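Side-chain contacts in TOG array regulator of axonemal microtubules protein 1 (Mus musculus, PDB 5DN7), which promotes microtubule polymerization through its TOG regions and takes part in ciliogenesis and the control of cilium length: residues Arg157-Val162 / Leu191-Arg196; Ala202-Ala207 / Val259-Leu264. One frame throughout, in Å; residues are numbered along the deposited sequence. Where two conformers were deposited one is given.

Contact 1: residues Arg157-Val162 / Leu191-Arg196; sequences RVREEV and LVDSKR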
ATOM      1  N   ARG A 157      -2.670  12.457   1.711  1.00 15.92           N
ATOM      2  CA  ARG A 157      -1.601  11.528   2.090  0.53 20.32           C
ATOM      3  C   ARG A 157      -1.904  10.115   1.587  1.00 20.92           C
ATOM      4  O   ARG A 157      -0.985   9.365   1.245  1.00 19.06           O
ATOM      5  CB  ARG A 157      -1.358  11.491   3.601  0.53 23.79           C
ATOM      6  CG  ARG A 157      -0.098  10.680   3.942  0.53 26.35           C
ATOM      7  CD  ARG A 157       0.186  10.567   5.429  0.53 30.71           C
ATOM      8  NE  ARG A 157       0.520   9.193   5.795  0.53 36.38           N
ATOM      9  CZ  ARG A 157       1.717   8.641   5.631  0.53 36.24           C
ATOM     10  NH1 ARG A 157       2.710   9.356   5.114  0.53 41.35           N
ATOM     11  NH2 ARG A 157       1.924   7.378   5.993  0.53 28.28           N
ATOM     12  N   VAL A 158      -3.185   9.753   1.525  1.00 24.24           N
ATOM     13  CA  VAL A 158      -3.592   8.481   0.944  1.00 20.32           C
ATOM     14  C   VAL A 158      -3.142   8.429  -0.507  1.00 16.70           C
ATOM     15  O   VAL A 158      -2.525   7.459  -0.922  1.00 16.28           O
ATOM     16  CB  VAL A 158      -5.126   8.266   1.027  1.00 14.68           C
ATOM     17  CG1 VAL A 158      -5.562   7.097   0.136  1.00 14.32           C
ATOM     18  CG2 VAL A 158      -5.531   8.031   2.467  1.00 18.71           C
ATOM     19  N   ARG A 159      -3.433   9.486  -1.262  1.00 15.35           N
ATOM     20  CA  ARG A 159      -3.052   9.545  -2.673  1.00 19.60           C
ATOM     21  C   ARG A 159      -1.526   9.444  -2.842  1.00 13.26           C
ATOM     22  O   ARG A 159      -1.010   8.665  -3.674  1.00 17.94           O
ATOM     23  CB  ARG A 159      -3.602  10.835  -3.311  1.00 14.48           C
ATOM     24  CG  ARG A 159      -5.143  10.979  -3.146  1.00 15.21           C
ATOM     25  CD  ARG A 159      -5.774  11.911  -4.159  1.00 15.96           C
ATOM     26  NE  ARG A 159      -5.249  13.274  -4.099  1.00 16.68           N
ATOM     27  CZ  ARG A 159      -5.634  14.196  -3.208  1.00 23.47           C
ATOM     28  NH1 ARG A 159      -6.541  13.903  -2.278  1.00 18.59           N
ATOM     29  NH2 ARG A 159      -5.104  15.419  -3.248  1.00 19.08           N
ATOM     30  N   GLU A 160      -0.821  10.244  -2.041  1.00 19.89           N
ATOM     31  CA  GLU A 160       0.637  10.264  -2.042  1.00 22.58           C
ATOM     32  C   GLU A 160       1.231   8.863  -1.830  1.00 14.98           C
ATOM     33  O   GLU A 160       2.073   8.424  -2.597  1.00 12.40           O
ATOM     34  CB  GLU A 160       1.155  11.210  -0.964  1.00 15.84           C
ATOM     35  CG  GLU A 160       2.622  11.587  -1.145  1.00 20.59           C
ATOM     36  CD  GLU A 160       3.261  12.223   0.111  1.00 32.05           C
ATOM     37  OE1 GLU A 160       2.549  12.842   0.945  1.00 29.06           O
ATOM     38  OE2 GLU A 160       4.501  12.107   0.248  1.00 32.70           O
ATOM     39  N   GLU A 161       0.763   8.183  -0.785  1.00 13.57           N
ATOM     40  CA  GLU A 161       1.217   6.842  -0.454  1.00 12.32           C
ATOM     41  C   GLU A 161       0.795   5.770  -1.453  1.00 18.90           C
ATOM     42  O   GLU A 161       1.510   4.797  -1.627  1.00 22.54           O
ATOM     43  CB  GLU A 161       0.715   6.462   0.930  1.00 23.21           C
ATOM     44  CG  GLU A 161       1.497   7.171   2.020  1.00 29.06           C
ATOM     45  CD  GLU A 161       2.988   6.854   1.944  1.00 35.64           C
ATOM     46  OE1 GLU A 161       3.413   5.824   2.512  1.00 31.21           O
ATOM     47  OE2 GLU A 161       3.738   7.636   1.319  1.00 36.77           O
ATOM     48  N   VAL A 162      -0.365   5.933  -2.095  1.00 17.90           N
ATOM     49  CA  VAL A 162      -0.729   5.064  -3.207  1.00 16.10           C
ATOM     50  C   VAL A 162       0.358   5.143  -4.275  1.00 16.82           C
ATOM     51  O   VAL A 162       0.876   4.109  -4.755  1.00 14.08           O
ATOM     52  CB  VAL A 162      -2.093   5.455  -3.829  1.00 18.90           C
ATOM     53  CG1 VAL A 162      -2.265   4.772  -5.188  1.00 16.19           C
ATOM     54  CG2 VAL A 162      -3.230   5.081  -2.892  1.00 22.76           C
ATOM     55  N   LEU A 191      -0.191  13.355 -11.589  1.00 20.79           N
ATOM     56  CA  LEU A 191       0.686  14.378 -12.152  1.00 16.46           C
ATOM     57  C   LEU A 191       0.044  15.761 -12.070  1.00 24.69           C
ATOM     58  O   LEU A 191       0.746  16.761 -12.051  1.00 22.35           O
ATOM     59  CB  LEU A 191       1.035  14.063 -13.606  1.00 17.69           C
ATOM     60  CG  LEU A 191       1.983  12.881 -13.888  1.00 19.21           C
ATOM     61  CD1 LEU A 191       2.112  12.630 -15.357  1.00 16.78           C
ATOM     62  CD2 LEU A 191       3.334  13.188 -13.307  1.00 17.37           C
ATOM     63  N   VAL A 192      -1.287  15.823 -12.026  1.00 17.80           N
ATOM     64  CA  VAL A 192      -1.967  17.109 -11.945  1.00 18.91           C
ATOM     65  C   VAL A 192      -2.729  17.285 -10.636  1.00 18.94           C
ATOM     66  O   VAL A 192      -3.674  18.057 -10.571  1.00 19.94           O
ATOM     67  CB  VAL A 192      -2.977  17.312 -13.108  1.00 24.81           C
ATOM     68  CG1 VAL A 192      -2.259  17.532 -14.402  1.00 26.49           C
ATOM     69  CG2 VAL A 192      -3.925  16.116 -13.229  1.00 21.92           C
ATOM     70  N   ASP A 193      -2.321  16.564  -9.599  1.00 22.66           N
ATOM     71  CA  ASP A 193      -2.991  16.651  -8.315  1.00 18.91           C
ATOM     72  C   ASP A 193      -2.814  18.070  -7.759  1.00 26.25           C
ATOM     73  O   ASP A 193      -1.844  18.752  -8.098  1.00 19.36           O
ATOM     74  CB  ASP A 193      -2.429  15.601  -7.353  1.00 18.06           C
ATOM     75  CG  ASP A 193      -3.335  15.344  -6.159  1.00 23.31           C
ATOM     76  OD1 ASP A 193      -3.291  16.119  -5.174  1.00 23.02           O
ATOM     77  OD2 ASP A 193      -4.084  14.345  -6.183  1.00 28.88           O
ATOM     78  N   SER A 194      -3.761  18.513  -6.929  1.00 19.78           N
ATOM     79  CA  SER A 194      -3.695  19.833  -6.313  1.00 22.14           C
ATOM     80  C   SER A 194      -2.524  19.931  -5.340  1.00 26.75           C
ATOM     81  O   SER A 194      -2.013  21.021  -5.071  1.00 21.51           O
ATOM     82  CB  SER A 194      -4.998  20.150  -5.569  1.00 25.95           C
ATOM     83  OG  SER A 194      -5.176  19.273  -4.463  1.00 32.15           O
ATOM     84  N   LYS A 195      -2.102  18.784  -4.810  1.00 19.35           N
ATOM     85  CA  LYS A 195      -1.071  18.767  -3.784  1.00 19.09           C
ATOM     86  C   LYS A 195       0.318  18.428  -4.330  1.00 18.41           C
ATOM     87  O   LYS A 195       0.534  17.395  -4.968  1.00 17.45           O
ATOM     88  CB  LYS A 195      -1.455  17.789  -2.670  1.00 27.47           C
ATOM     89  CG  LYS A 195      -2.815  18.081  -2.056  1.00 31.85           C
ATOM     90  CD  LYS A 195      -2.855  19.476  -1.465  1.00 39.55           C
ATOM     91  CE  LYS A 195      -1.835  19.578  -0.371  1.00 39.97           C
ATOM     92  NZ  LYS A 195      -1.538  20.994  -0.045  1.00 43.70           N
ATOM     93  N   ARG A 196       1.261  19.308  -4.028  1.00 20.77           N
ATOM     94  CA  ARG A 196       2.619  19.222  -4.538  1.00 23.99           C
ATOM     95  C   ARG A 196       3.285  17.859  -4.311  1.00 18.56           C
ATOM     96  O   ARG A 196       3.946  17.355  -5.198  1.00 22.59           O
ATOM     97  CB  ARG A 196       3.477  20.333  -3.912  1.00 28.34           C
ATOM     98  CG  ARG A 196       4.911  20.316  -4.397  1.00 34.90           C
ATOM     99  CD  ARG A 196       5.632  21.635  -4.184  1.00 40.32           C
ATOM    100  NE  ARG A 196       5.663  22.036  -2.783  1.00 46.21           N
ATOM    101  CZ  ARG A 196       6.380  21.433  -1.838  1.00 47.95           C
ATOM    102  NH1 ARG A 196       7.126  20.372  -2.125  1.00 48.24           N
ATOM    103  NH2 ARG A 196       6.340  21.886  -0.592  1.00 51.39           N
TER

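Contact 2: residues Ala202-Ala207 / Val259-Leu264; sequences ALEAFA and VEYAIL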
ATOM      1  N   ALA A 202       4.333  11.351  -8.231  1.00 14.49           N
ATOM      2  CA  ALA A 202       3.939  10.893  -9.559  1.00 20.43           C
ATOM      3  C   ALA A 202       5.048  11.082 -10.592  1.00 18.80           C
ATOM      4  O   ALA A 202       5.182  10.269 -11.496  1.00 16.12           O
ATOM      5  CB  ALA A 202       2.666  11.611 -10.025  1.00 19.58           C
ATOM      6  N   LEU A 203       5.820  12.160 -10.478  1.00 16.10           N
ATOM      7  CA  LEU A 203       6.962  12.345 -11.368  1.00 19.37           C
ATOM      8  C   LEU A 203       8.022  11.261 -11.114  1.00 14.90           C
ATOM      9  O   LEU A 203       8.567  10.689 -12.062  1.00 23.99           O
ATOM     10  CB  LEU A 203       7.554  13.755 -11.201  1.00 22.11           C
ATOM     11  CG  LEU A 203       6.606  14.872 -11.689  1.00 33.42           C
ATOM     12  CD1 LEU A 203       6.981  16.231 -11.099  1.00 29.25           C
ATOM     13  CD2 LEU A 203       6.551  14.949 -13.222  1.00 17.06           C
ATOM     14  N   GLU A 204       8.301  10.951  -9.847  1.00 14.52           N
ATOM     15  CA  GLU A 204       9.217   9.828  -9.584  1.00 16.75           C
ATOM     16  C   GLU A 204       8.701   8.524 -10.180  1.00 21.74           C
ATOM     17  O   GLU A 204       9.472   7.731 -10.786  1.00 24.53           O
ATOM     18  CB  GLU A 204       9.440   9.638  -8.082  1.00 22.85           C
ATOM     19  CG  GLU A 204      10.212  10.764  -7.429  1.00 27.57           C
ATOM     20  CD  GLU A 204      11.672  10.871  -7.906  1.00 32.11           C
ATOM     21  OE1 GLU A 204      12.507  10.001  -7.551  1.00 24.63           O
ATOM     22  OE2 GLU A 204      11.985  11.851  -8.625  1.00 33.44           O
ATOM     23  N   ALA A 205       7.394   8.298 -10.016  1.00 16.43           N
ATOM     24  CA  ALA A 205       6.796   7.099 -10.567  1.00 19.40           C
ATOM     25  C   ALA A 205       6.977   7.086 -12.074  1.00 20.88           C
ATOM     26  O   ALA A 205       7.303   6.053 -12.635  1.00 15.91           O
ATOM     27  CB  ALA A 205       5.326   6.985 -10.203  1.00 17.45           C
ATOM     28  N   PHE A 206       6.796   8.229 -12.725  1.00 14.41           N
ATOM     29  CA  PHE A 206       6.952   8.275 -14.175  1.00 15.10           C
ATOM     30  C   PHE A 206       8.411   8.029 -14.597  1.00 21.11           C
ATOM     31  O   PHE A 206       8.647   7.411 -15.632  1.00 24.56           O
ATOM     32  CB  PHE A 206       6.407   9.596 -14.741  1.00 15.55           C
ATOM     33  CG  PHE A 206       4.983   9.455 -15.313  1.00 15.65           C
ATOM     34  CD1 PHE A 206       3.924   9.086 -14.493  1.00 20.53           C
ATOM     35  CD2 PHE A 206       4.734   9.627 -16.669  1.00 16.46           C
ATOM     36  CE1 PHE A 206       2.628   8.912 -15.013  1.00 23.40           C
ATOM     37  CE2 PHE A 206       3.445   9.437 -17.203  1.00 19.79           C
ATOM     38  CZ  PHE A 206       2.396   9.092 -16.367  1.00 19.88           C
ATOM     39  N   ALA A 207       9.382   8.474 -13.798  1.00 18.80           N
ATOM     40  CA  ALA A 207      10.778   8.143 -14.082  1.00 22.13           C
ATOM     41  C   ALA A 207      10.979   6.628 -14.060  1.00 22.01           C
ATOM     42  O   ALA A 207      11.622   6.051 -14.969  1.00 22.02           O
ATOM     43  CB  ALA A 207      11.727   8.826 -13.080  1.00 16.29           C
ATOM     44  N   VAL A 259      10.409   4.333  -0.075  1.00 21.71           N
ATOM     45  CA  VAL A 259      10.968   4.948  -1.263  1.00 14.67           C
ATOM     46  C   VAL A 259      11.781   6.192  -0.898  1.00 18.20           C
ATOM     47  O   VAL A 259      11.292   7.098  -0.228  1.00 22.62           O
ATOM     48  CB  VAL A 259       9.871   5.343  -2.276  1.00 19.99           C
ATOM     49  CG1 VAL A 259      10.469   6.079  -3.473  1.00 16.12           C
ATOM     50  CG2 VAL A 259       9.083   4.110  -2.740  1.00 24.08           C
ATOM     51  N   GLU A 260      13.018   6.232  -1.364  1.00 18.63           N
ATOM     52  CA  GLU A 260      13.817   7.443  -1.323  1.00 19.45           C
ATOM     53  C   GLU A 260      13.856   8.044  -2.713  1.00 23.75           C
ATOM     54  O   GLU A 260      14.145   7.340  -3.674  1.00 20.70           O
ATOM     55  CB  GLU A 260      15.235   7.157  -0.837  1.00 16.78           C
ATOM     56  CG  GLU A 260      15.314   6.648   0.584  1.00 21.26           C
ATOM     57  CD  GLU A 260      16.743   6.308   0.993  1.00 29.02           C
ATOM     58  OE1 GLU A 260      17.574   6.008   0.096  1.00 35.08           O
ATOM     59  OE2 GLU A 260      17.048   6.363   2.210  1.00 30.64           O
ATOM     60  N   TYR A 261      13.593   9.341  -2.819  1.00 15.88           N
ATOM     61  CA  TYR A 261      13.502   9.990  -4.117  1.00 15.92           C
ATOM     62  C   TYR A 261      14.873  10.345  -4.651  1.00 16.87           C
ATOM     63  O   TYR A 261      15.806  10.594  -3.890  1.00 18.53           O
ATOM     64  CB  TYR A 261      12.634  11.260  -4.040  1.00 21.35           C
ATOM     65  CG  TYR A 261      11.153  11.018  -3.841  1.00 29.73           C
ATOM     66  CD1 TYR A 261      10.664   9.794  -3.386  1.00 28.62           C
ATOM     67  CD2 TYR A 261      10.234  12.011  -4.145  1.00 38.24           C
ATOM     68  CE1 TYR A 261       9.309   9.585  -3.212  1.00 27.09           C
ATOM     69  CE2 TYR A 261       8.883  11.818  -3.967  1.00 37.65           C
ATOM     70  CZ  TYR A 261       8.426  10.603  -3.500  1.00 37.59           C
ATOM     71  OH  TYR A 261       7.068  10.427  -3.345  1.00 33.18           O
ATOM     72  N   ALA A 262      14.987  10.404  -5.968  1.00 21.57           N
ATOM     73  CA  ALA A 262      16.266  10.701  -6.597  1.00 25.74           C
ATOM     74  C   ALA A 262      16.550  12.189  -6.600  1.00 31.07           C
ATOM     75  O   ALA A 262      17.698  12.620  -6.492  1.00 38.34           O
ATOM     76  CB  ALA A 262      16.303  10.157  -8.020  1.00 19.40           C
ATOM     77  N   ILE A 263      15.509  12.990  -6.711  1.00 35.20           N
ATOM     78  CA  ILE A 263      15.736  14.399  -6.958  1.00 46.56           C
ATOM     79  C   ILE A 263      14.472  15.198  -6.659  1.00 47.00           C
ATOM     80  O   ILE A 263      13.365  14.706  -6.874  1.00 44.59           O
ATOM     81  CB  ILE A 263      16.209  14.613  -8.431  1.00 42.90           C
ATOM     82  CG1 ILE A 263      16.560  16.079  -8.710  1.00 54.22           C
ATOM     83  CG2 ILE A 263      15.156  14.095  -9.420  1.00 33.79           C
ATOM     84  CD1 ILE A 263      17.378  16.271  -9.980  1.00 51.00           C
ATOM     85  N   LEU A 264      14.646  16.403  -6.114  1.00 55.63           N
ATOM     86  CA  LEU A 264      13.545  17.360  -5.999  1.00 60.54           C
ATOM     87  C   LEU A 264      13.638  18.314  -7.198  1.00 59.64           C
ATOM     88  O   LEU A 264      14.636  19.029  -7.401  1.00 48.35           O
ATOM     89  CB  LEU A 264      13.564  18.129  -4.660  1.00 56.24           C
ATOM     90  CG  LEU A 264      14.530  19.298  -4.448  1.00 45.94           C
ATOM     91  CD1 LEU A 264      14.253  20.053  -3.155  1.00 43.63           C
ATOM     92  CD2 LEU A 264      15.971  18.822  -4.491  1.00 53.35           C
TER

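Contact 1: residues Arg157-Val162 / Leu191-Arg196
Arg159 and Asp193 form a two-pronged salt bridge between two predicted HEAT repeats that follow one another in the TOG 2 region. Arg159 lies on helix 156-172. Asp193 sits in the loop that leads into helix 196-213. From CB, the arginine chain sets CG anti to its own carbonyl carbon. Arg159 CD lies 3.6 Å from Asp193 OD2. The bend at chi3 (-60°) then turns NE toward the carboxylate. Arg159 NE donates to the same Asp193 OD2 at 2.6 Å, with the acceptor tilted somewhat out of the guanidinium plane. At the tip, Arg159 NH2 donates to Asp193 OD1 at 2.7 Å in a nearly straight bond (177°) that lies in that plane. The grip is side-on, and each carboxylate oxygen uses its syn lone pair. Guanidinium and carboxylate planes are only 19° apart. Arg159 NH2 also passes 3.7 Å from Lys195 CG, while the rest of the lysine leads away. Arg159 NH1 is hydrogen-bonded to the carbonyl oxygen of His153.

Asp193 OD1 does a second job. Its anti lone pair accepts from Lys195 N at 2.9 Å, which makes an Asx turn just before helix 196-213; Lys195 is the N-cap residue. With an alanine here both carboxylate oxygens are gone, so NE and NH2 of Arg159 would probably lose their mate across the contact and the turn would probably be less well held. The carboxylate thus meets three N-H groups at this surface contact. Two come from a cation, which is likely to favour its ionised form and hold its plane in line with the guanidinium.

Contact 2: residues Ala202-Ala207 / Val259-Leu264
Glu204 on helix 196-213 faces Tyr261, in the irregular chain that follows the short strand 259-260, and their CA atoms lie 6.9 Å apart. The helix belongs to the HEAT-repeat solenoid of the TOG 2 region. The 259-264 segment lies near the end of the modelled chain and runs across it. Glu204 carries the contact from the helix side. Its CG sits over one face of the Tyr261 ring in a CH-pi contact, 3.8 Å from the ring centroid and offset toward the rim near CD2. The chain bends at chi2 (-66°), which takes the carboxylate past the ring toward the backbone beyond it. There, carboxylate and ring planes are only 16° apart.

Glu204 OE1 accepts a hydrogen bond from Ala262 N at 3.0 Å, almost linear (175°). The donor stands well above the carboxylate plane. Glu204 OE1 also lies 3.8 Å from Ala262 CB. The other oxygen, OE2, forms a salt bridge with Arg244 NE on helix 237-246, so the carboxylate links this helix to the 259-264 segment and helix 196-213. Its buried charge is probably offset by that arginine. The far end of Tyr261 is fixed too: its OH hydrogen-bonds to Asn164 OD1 on helix 156-172. Ile263 CG2 lies 4.0 Å from Glu204 OE2, a methyl group beside the oxygen that Arg244 pairs with.

In the fold
Both contacts involve helix 196-213 or the loop leading into it, and they lie about 13 Å apart, centre to centre. Contact 1 lies at the surface and joins two successive predicted repeats through opposite charges on side chains. Contact 2 is partly buried and ties the 259-264 segment to the solenoid by a carboxylate gripping a backbone N-H and by packing on an aromatic face. An acid is central to each, but its arginine partner is across the contact in the first and on a third element in the second. Leu191 joins the two: it packs on Leu203 and on Phe206. Helix 156-172 serves both, through Arg159 and Asn164.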